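Local coordinates for protein peptidylprolyl isomerase PrsA (Bacillus anthracis, PDB 6VJ4) that catalyses the cis-trans isomerisation of peptidyl-prolyl bonds and helps secreted proteins, the protective antigen among them, to fold once they have crossed the membrane, at residues Q145-L148 with S149-K152; Y173-K176 with I177-S181; K213-E216 with E217-T220. All coordinates share one frame; numbering follows the deposited sequence. Where two conformers were deposited one is given.

Interaction 1 (Q145-L148 with S149-K152); sequences QDLL and SKEK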
loop_
_atom_site.group_PDB
_atom_site.type_symbol
_atom_site.label_atom_id
_atom_site.label_comp_id
_atom_site.label_asym_id
_atom_site.label_seq_id
_atom_site.Cartn_x
_atom_site.Cartn_y
_atom_site.Cartn_z
ATOM N N GLN A 145 0.685 -42.406 7.853
ATOM C CA GLN A 145 -0.028 -41.300 8.523
ATOM C C GLN A 145 -1.073 -40.695 7.584
ATOM O O GLN A 145 -1.832 -39.838 8.051
ATOM C CB GLN A 145 0.978 -40.241 8.957
ATOM C CG GLN A 145 1.931 -40.771 10.005
ATOM C CD GLN A 145 2.992 -39.758 10.345
ATOM O OE1 GLN A 145 3.022 -38.656 9.796
ATOM N NE2 GLN A 145 3.899 -40.161 11.210
ATOM N N ASP A 146 -1.114 -41.132 6.322
ATOM C CA ASP A 146 -2.084 -40.554 5.352
ATOM C C ASP A 146 -3.410 -41.296 5.513
ATOM O O ASP A 146 -3.562 -42.389 4.934
ATOM C CB ASP A 146 -1.603 -40.624 3.909
ATOM C CG ASP A 146 -2.644 -40.068 2.948
ATOM O OD1 ASP A 146 -3.589 -39.393 3.443
ATOM O OD2 ASP A 146 -2.579 -40.385 1.751
ATOM N N LEU A 147 -4.329 -40.721 6.294
ATOM C CA LEU A 147 -5.609 -41.426 6.567
ATOM C C LEU A 147 -6.407 -41.623 5.276
ATOM O O LEU A 147 -7.190 -42.569 5.234
ATOM C CB LEU A 147 -6.415 -40.631 7.584
ATOM C CG LEU A 147 -5.750 -40.463 8.946
ATOM C CD1 LEU A 147 -6.677 -39.717 9.890
ATOM C CD2 LEU A 147 -5.370 -41.826 9.525
ATOM N N LEU A 148 -6.245 -40.753 4.277
ATOM C CA LEU A 148 -7.052 -40.915 3.033
ATOM C C LEU A 148 -6.689 -42.197 2.271
ATOM O O LEU A 148 -7.543 -42.647 1.494
ATOM C CB LEU A 148 -6.821 -39.700 2.137
ATOM C CG LEU A 148 -7.303 -38.367 2.687
ATOM C CD1 LEU A 148 -6.927 -37.228 1.739
ATOM C CD2 LEU A 148 -8.800 -38.408 2.901
ATOM N N SER A 149 -5.470 -42.731 2.431
ATOM C CA SER A 149 -5.036 -43.899 1.622
ATOM C C SER A 149 -4.577 -45.082 2.469
ATOM O O SER A 149 -4.496 -46.174 1.893
ATOM C CB SER A 149 -3.911 -43.546 0.666
ATOM O OG SER A 149 -2.790 -43.034 1.386
ATOM N N LYS A 150 -4.339 -44.890 3.770
ATOM C CA LYS A 150 -3.714 -46.021 4.500
ATOM C C LYS A 150 -4.612 -47.265 4.516
ATOM O O LYS A 150 -4.044 -48.348 4.403
ATOM C CB LYS A 150 -3.300 -45.592 5.901
ATOM C CG LYS A 150 -4.429 -45.397 6.866
ATOM C CD LYS A 150 -3.919 -45.014 8.263
ATOM C CE LYS A 150 -3.318 -46.169 9.021
ATOM N NZ LYS A 150 -2.836 -45.750 10.341
ATOM N N GLU A 151 -5.937 -47.142 4.544
ATOM C CA GLU A 151 -6.779 -48.374 4.627
ATOM C C GLU A 151 -6.914 -49.026 3.252
ATOM O O GLU A 151 -7.399 -50.172 3.176
ATOM C CB GLU A 151 -8.158 -48.102 5.225
ATOM C CG GLU A 151 -8.092 -47.548 6.630
ATOM C CD GLU A 151 -7.403 -48.449 7.647
ATOM O OE1 GLU A 151 -7.390 -49.689 7.455
ATOM O OE2 GLU A 151 -6.876 -47.916 8.621
ATOM N N LYS A 152 -6.418 -48.354 2.217
ATOM C CA LYS A 152 -6.393 -48.948 0.865
ATOM C C LYS A 152 -4.973 -49.484 0.623
ATOM O O LYS A 152 -4.576 -49.643 -0.550
ATOM C CB LYS A 152 -6.725 -47.887 -0.186
ATOM C CG LYS A 152 -8.057 -47.176 -0.032
ATOM C CD LYS A 152 -8.409 -46.346 -1.259
ATOM C CE LYS A 152 -9.505 -45.335 -1.023
ATOM N NZ LYS A 152 -9.069 -44.258 -0.101
HETATM O O HOH W 1 -7.535 -44.960 3.788
#

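Interaction 2 (Y173-K176 with I177-S181); sequences YKLK and IGQIS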
loop_
_atom_site.group_PDB
_atom_site.type_symbol
_atom_site.label_atom_id
_atom_site.label_comp_id
_atom_site.label_asym_id
_atom_site.label_seq_id
_atom_site.Cartn_x
_atom_site.Cartn_y
_atom_site.Cartn_z
ATOM N N TYR A 173 6.952 -39.440 -10.820
ATOM C CA TYR A 173 7.095 -39.553 -12.297
ATOM C C TYR A 173 8.485 -40.066 -12.679
ATOM O O TYR A 173 8.663 -40.448 -13.874
ATOM C CB TYR A 173 6.759 -38.221 -12.963
ATOM C CG TYR A 173 5.285 -37.995 -13.166
ATOM C CD1 TYR A 173 4.624 -38.619 -14.212
ATOM C CD2 TYR A 173 4.547 -37.158 -12.350
ATOM C CE1 TYR A 173 3.291 -38.393 -14.471
ATOM C CE2 TYR A 173 3.186 -36.967 -12.557
ATOM C CZ TYR A 173 2.567 -37.558 -13.646
ATOM O OH TYR A 173 1.241 -37.355 -13.862
ATOM N N LYS A 174 9.445 -40.054 -11.754
ATOM C CA LYS A 174 10.784 -40.602 -12.075
ATOM C C LYS A 174 10.783 -42.129 -11.947
ATOM O O LYS A 174 11.733 -42.766 -12.430
ATOM C CB LYS A 174 11.842 -39.972 -11.170
ATOM C CG LYS A 174 12.251 -38.564 -11.562
ATOM C CD LYS A 174 13.543 -38.106 -10.911
ATOM C CE LYS A 174 14.121 -36.862 -11.556
ATOM N NZ LYS A 174 13.297 -35.658 -11.293
ATOM N N LEU A 175 9.815 -42.693 -11.225
ATOM C CA LEU A 175 9.794 -44.156 -10.990
ATOM C C LEU A 175 9.371 -44.940 -12.237
ATOM O O LEU A 175 8.686 -44.376 -13.119
ATOM C CB LEU A 175 8.809 -44.480 -9.857
ATOM C CG LEU A 175 9.168 -43.907 -8.500
ATOM C CD1 LEU A 175 8.006 -44.102 -7.542
ATOM C CD2 LEU A 175 10.441 -44.528 -7.976
ATOM N N LYS A 176 9.777 -46.202 -12.256
ATOM C CA LYS A 176 9.322 -47.222 -13.229
ATOM C C LYS A 176 8.190 -48.001 -12.550
ATOM O O LYS A 176 8.147 -47.992 -11.310
ATOM C CB LYS A 176 10.511 -48.089 -13.650
ATOM C CG LYS A 176 11.573 -47.308 -14.411
ATOM C CD LYS A 176 12.748 -48.129 -14.868
ATOM C CE LYS A 176 13.753 -47.318 -15.663
ATOM N NZ LYS A 176 13.143 -46.700 -16.866
ATOM N N ILE A 177 7.248 -48.542 -13.332
ATOM C CA ILE A 177 6.151 -49.356 -12.729
ATOM C C ILE A 177 6.770 -50.393 -11.796
ATOM O O ILE A 177 7.717 -51.093 -12.207
ATOM C CB ILE A 177 5.252 -50.032 -13.784
ATOM C CG1 ILE A 177 4.489 -49.011 -14.628
ATOM C CG2 ILE A 177 4.299 -51.025 -13.119
ATOM C CD1 ILE A 177 3.462 -48.247 -13.864
ATOM N N GLY A 178 6.233 -50.466 -10.577
ATOM C CA GLY A 178 6.650 -51.433 -9.546
ATOM C C GLY A 178 7.813 -50.951 -8.708
ATOM O O GLY A 178 8.124 -51.622 -7.691
ATOM N N GLN A 179 8.437 -49.837 -9.088
ATOM C CA GLN A 179 9.630 -49.360 -8.355
ATOM C C GLN A 179 9.202 -48.587 -7.104
ATOM O O GLN A 179 8.146 -47.916 -7.145
ATOM C CB GLN A 179 10.490 -48.491 -9.272
ATOM C CG GLN A 179 11.766 -47.997 -8.623
ATOM C CD GLN A 179 12.597 -47.132 -9.552
ATOM O OE1 GLN A 179 12.208 -46.826 -10.686
ATOM N NE2 GLN A 179 13.766 -46.748 -9.057
ATOM N N ILE A 180 9.982 -48.747 -6.044
ATOM C CA ILE A 180 9.733 -48.045 -4.757
ATOM C C ILE A 180 10.790 -46.955 -4.584
ATOM O O ILE A 180 11.998 -47.230 -4.784
ATOM C CB ILE A 180 9.707 -49.068 -3.619
ATOM C CG1 ILE A 180 8.628 -50.133 -3.866
ATOM C CG2 ILE A 180 9.510 -48.373 -2.276
ATOM C CD1 ILE A 180 8.699 -51.317 -2.920
ATOM N N SER A 181 10.354 -45.770 -4.190
ATOM C CA SER A 181 11.273 -44.634 -3.996
ATOM C C SER A 181 12.028 -44.741 -2.676
ATOM O O SER A 181 11.576 -45.461 -1.767
ATOM C CB SER A 181 10.533 -43.344 -3.981
ATOM O OG SER A 181 9.810 -43.190 -2.761
HETATM O O HOH W 2 13.420 -44.892 -11.989
#

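Interaction 3 (K213-E216 with E217-T220); sequences KNLE and EERT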
loop_
_atom_site.group_PDB
_atom_site.type_symbol
_atom_site.label_atom_id
_atom_site.label_comp_id
_atom_site.label_asym_id
_atom_site.label_seq_id
_atom_site.Cartn_x
_atom_site.Cartn_y
_atom_site.Cartn_z
ATOM N N LYS A 213 -8.229 -25.990 -18.292
ATOM C CA LYS A 213 -9.483 -25.934 -17.492
ATOM C C LYS A 213 -9.216 -26.464 -16.078
ATOM O O LYS A 213 -9.682 -25.822 -15.116
ATOM C CB LYS A 213 -10.586 -26.735 -18.188
ATOM C CG LYS A 213 -11.906 -26.816 -17.425
ATOM C CD LYS A 213 -12.981 -27.584 -18.155
ATOM C CE LYS A 213 -13.420 -26.912 -19.440
ATOM N NZ LYS A 213 -14.595 -27.592 -20.036
ATOM N N ASN A 214 -8.503 -27.593 -15.971
ATOM C CA ASN A 214 -8.172 -28.224 -14.663
ATOM C C ASN A 214 -7.308 -27.280 -13.830
ATOM O O ASN A 214 -7.583 -27.149 -12.638
ATOM C CB ASN A 214 -7.424 -29.555 -14.816
ATOM C CG ASN A 214 -8.321 -30.730 -15.131
ATOM O OD1 ASN A 214 -9.540 -30.639 -14.998
ATOM N ND2 ASN A 214 -7.720 -31.849 -15.512
ATOM N N LEU A 215 -6.305 -26.639 -14.440
ATOM C CA LEU A 215 -5.434 -25.726 -13.653
ATOM C C LEU A 215 -6.249 -24.506 -13.218
ATOM O O LEU A 215 -6.032 -24.044 -12.083
ATOM C CB LEU A 215 -4.219 -25.302 -14.482
ATOM C CG LEU A 215 -3.129 -26.353 -14.653
ATOM C CD1 LEU A 215 -2.073 -25.864 -15.623
ATOM C CD2 LEU A 215 -2.497 -26.704 -13.312
ATOM N N GLU A 216 -7.124 -24.006 -14.099
ATOM C CA GLU A 216 -7.977 -22.832 -13.763
ATOM C C GLU A 216 -8.813 -23.184 -12.526
ATOM O O GLU A 216 -8.749 -22.438 -11.530
ATOM C CB GLU A 216 -8.895 -22.451 -14.931
ATOM C CG GLU A 216 -8.190 -21.781 -16.101
ATOM C CD GLU A 216 -9.044 -21.595 -17.352
ATOM O OE1 GLU A 216 -10.177 -22.109 -17.377
ATOM O OE2 GLU A 216 -8.568 -20.945 -18.309
ATOM N N GLU A 217 -9.525 -24.313 -12.586
ATOM C CA GLU A 217 -10.414 -24.775 -11.478
ATOM C C GLU A 217 -9.608 -25.004 -10.186
ATOM O O GLU A 217 -10.009 -24.463 -9.139
ATOM C CB GLU A 217 -11.186 -26.016 -11.931
ATOM C CG GLU A 217 -12.155 -25.724 -13.071
ATOM C CD GLU A 217 -12.794 -26.929 -13.741
ATOM O OE1 GLU A 217 -12.403 -28.076 -13.416
ATOM O OE2 GLU A 217 -13.678 -26.718 -14.606
ATOM N N GLU A 218 -8.506 -25.757 -10.256
ATOM C CA GLU A 218 -7.688 -26.062 -9.045
ATOM C C GLU A 218 -7.172 -24.766 -8.404
ATOM O O GLU A 218 -7.239 -24.658 -7.166
ATOM C CB GLU A 218 -6.531 -27.000 -9.399
ATOM C CG GLU A 218 -6.981 -28.409 -9.753
ATOM C CD GLU A 218 -5.910 -29.292 -10.378
ATOM O OE1 GLU A 218 -4.869 -28.752 -10.810
ATOM O OE2 GLU A 218 -6.123 -30.516 -10.439
ATOM N N ARG A 219 -6.693 -23.813 -9.209
ATOM C CA ARG A 219 -6.169 -22.539 -8.654
ATOM C C ARG A 219 -7.311 -21.686 -8.083
ATOM O O ARG A 219 -7.057 -20.951 -7.110
ATOM C CB ARG A 219 -5.389 -21.773 -9.725
ATOM C CG ARG A 219 -4.064 -22.424 -10.087
ATOM C CD ARG A 219 -3.302 -21.638 -11.127
ATOM N NE ARG A 219 -2.002 -22.233 -11.372
ATOM C CZ ARG A 219 -1.067 -21.706 -12.146
ATOM N NH1 ARG A 219 -1.282 -20.551 -12.753
ATOM N NH2 ARG A 219 0.084 -22.337 -12.308
ATOM N N THR A 220 -8.508 -21.770 -8.673
ATOM C CA THR A 220 -9.668 -20.971 -8.201
ATOM C C THR A 220 -10.197 -21.554 -6.885
ATOM O O THR A 220 -10.584 -20.759 -6.006
ATOM C CB THR A 220 -10.767 -20.907 -9.270
ATOM O OG1 THR A 220 -10.215 -20.273 -10.426
ATOM C CG2 THR A 220 -11.989 -20.138 -8.814
#

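Interaction 1 (Q145-L148 with S149-K152)
D146 and S149 meet through their side chains at the start of the short helix 147-150, and most of the hydrogen bonds here end on D146. The hydroxyl of S149 donates to the carboxylate, OG to D146 OD2 at 2.7 Å, from above the carboxylate plane. The other oxygen is used for capping: L148 N gives a hydrogen bond to D146 OD1 at 3.1 Å, also out of that plane. D146 occupies the N-cap position; with CG anti to the backbone N (chi1 178°), its carboxylate reaches L148 N and S149 OG. H114 on strand 110-117 makes a further hydrogen bond to OD2, and S144 OG bonds to D146 N.

Backbone bonds form a second group. The carbonyl of D146 accepts twice, from S149 N at 3.2 Å and from K150 N at 2.9 Å. The K150 donor lies nearly in line with the C=O bond, whereas that of S149 stands well above the carbonyl plane. Water 1 bridges the turn, donating to L147 O and accepting from E151 N. At the end, K152 N returns to S149 O, and the K152 ammonium curls back until NZ lies 2.7 Å from L148 O.

Apolar contact is slight. L147 and K150 run side by side in the same direction, with L147 CD2 3.7 Å from K150 CD, on the outer surface of the isomerase domain. D146 and S149 both also touch L156 of strand 155-159, so the cap faces the sheet.

The D146-H114 pair is consistent with the histidine- and acid-containing active-site region of parvulin-type (PpiC) isomerases. With L148 N on one carboxylate oxygen and S149 OG and H114 on the other, the group's rotation is fixed and its place beside H114 is set.

Interaction 2 (Y173-K176 with I177-S181)
Q179 reaches back from the loop toward L175 and K176, and each part of its side chain finds something to touch. Its CB lies 3.1 Å from K176 O, the same carbonyl that accepts the hydrogen bond from Q179 N (2.9 Å). From there CG leaves anti to the backbone N (chi1 -178°) and the chain stays extended, so that CG passes L175 CD2 at 3.8 Å. The amide carbon CD rests against the same methyl, at 3.7 Å, the two side chains crossing at a slant. K176 to Q179 form a type II beta turn, with G178 at its third position taking the positive phi (87°) that such a turn calls for; it follows helix 166-174 and leads toward strand 184-186 of the PpiC-type domain. At the tip, NE2 lies 4.1 Å from L175 CD2, while OE1 accepts from K176 N at 3.0 Å along a fairly straight N-H path of 159°, with the donor tilted modestly from the amide's carbonyl plane. Water 2 also donates to OE1, and its other bond goes to K174 O, tying the glutamine to the backbone of K174. L175 in turn packs on I193 and L195 of strand 189-198, and S181 OG bonds to I193 N.

Interaction 3 (K213-E216 with E217-T220)
L215 and R219 meet on the tightly packed side, where L215 is buried under V97 and H105. R219 N bonds to L215 O at 3.0 Å, and the arginine's aliphatic chain starts out over that carbonyl, with CG 3.2 Å from L215 O; its NH1 is hydrogen-bonded to S96. At the margin of this side, against N90 and I93 of helix 76-95, T220 and E216 meet at a carbonyl that takes two donors: E216 O accepts from T220 N at 2.9 Å and from T220 OG1 at 2.8 Å. The hydroxyl comes in above the carbonyl plane, while the N-H lies nearer to it. OG1 gets there because it sits beside the backbone N (chi1 -61°), turned back along the helix. The N-H bonds of R219 and T220 are i to i+4 bonds of an alpha helix, here the final turns of helix 204-220. The side chains of K213 and E217 face solvent, and there it is the backbone bond, E217 N to K213 O, that is firm. They run alongside each other, and E217 OE2 approaches K213 CG at 3.3 Å. Their charged ends stay apart, however, with K213 NZ 5.6 Å from E217 OE2, so any attraction between them is probably weak.

In the fold
Along the chain the three local contacts follow in series, from interaction 1 to interaction 3. The first two lie in the PpiC-type isomerase domain, with centres about 20 Å apart: interaction 1 is the short helix 147-150 leading into edge strand 155-159, whereas interaction 2 lies in the loop from helix 166-174 toward the other edge strand, 184-186, and is bonded to strand 189-198. Both thus shape connections around the same four-stranded antiparallel sheet. Interaction 3 belongs to helix 204-220, which packs on helix 76-95, from the chain before the sheet. Its centre is about 26 Å from that of interaction 1 and 27 Å from that of interaction 2. PrsA thus joins a catalytic domain to a helical part built from both ends of the chain.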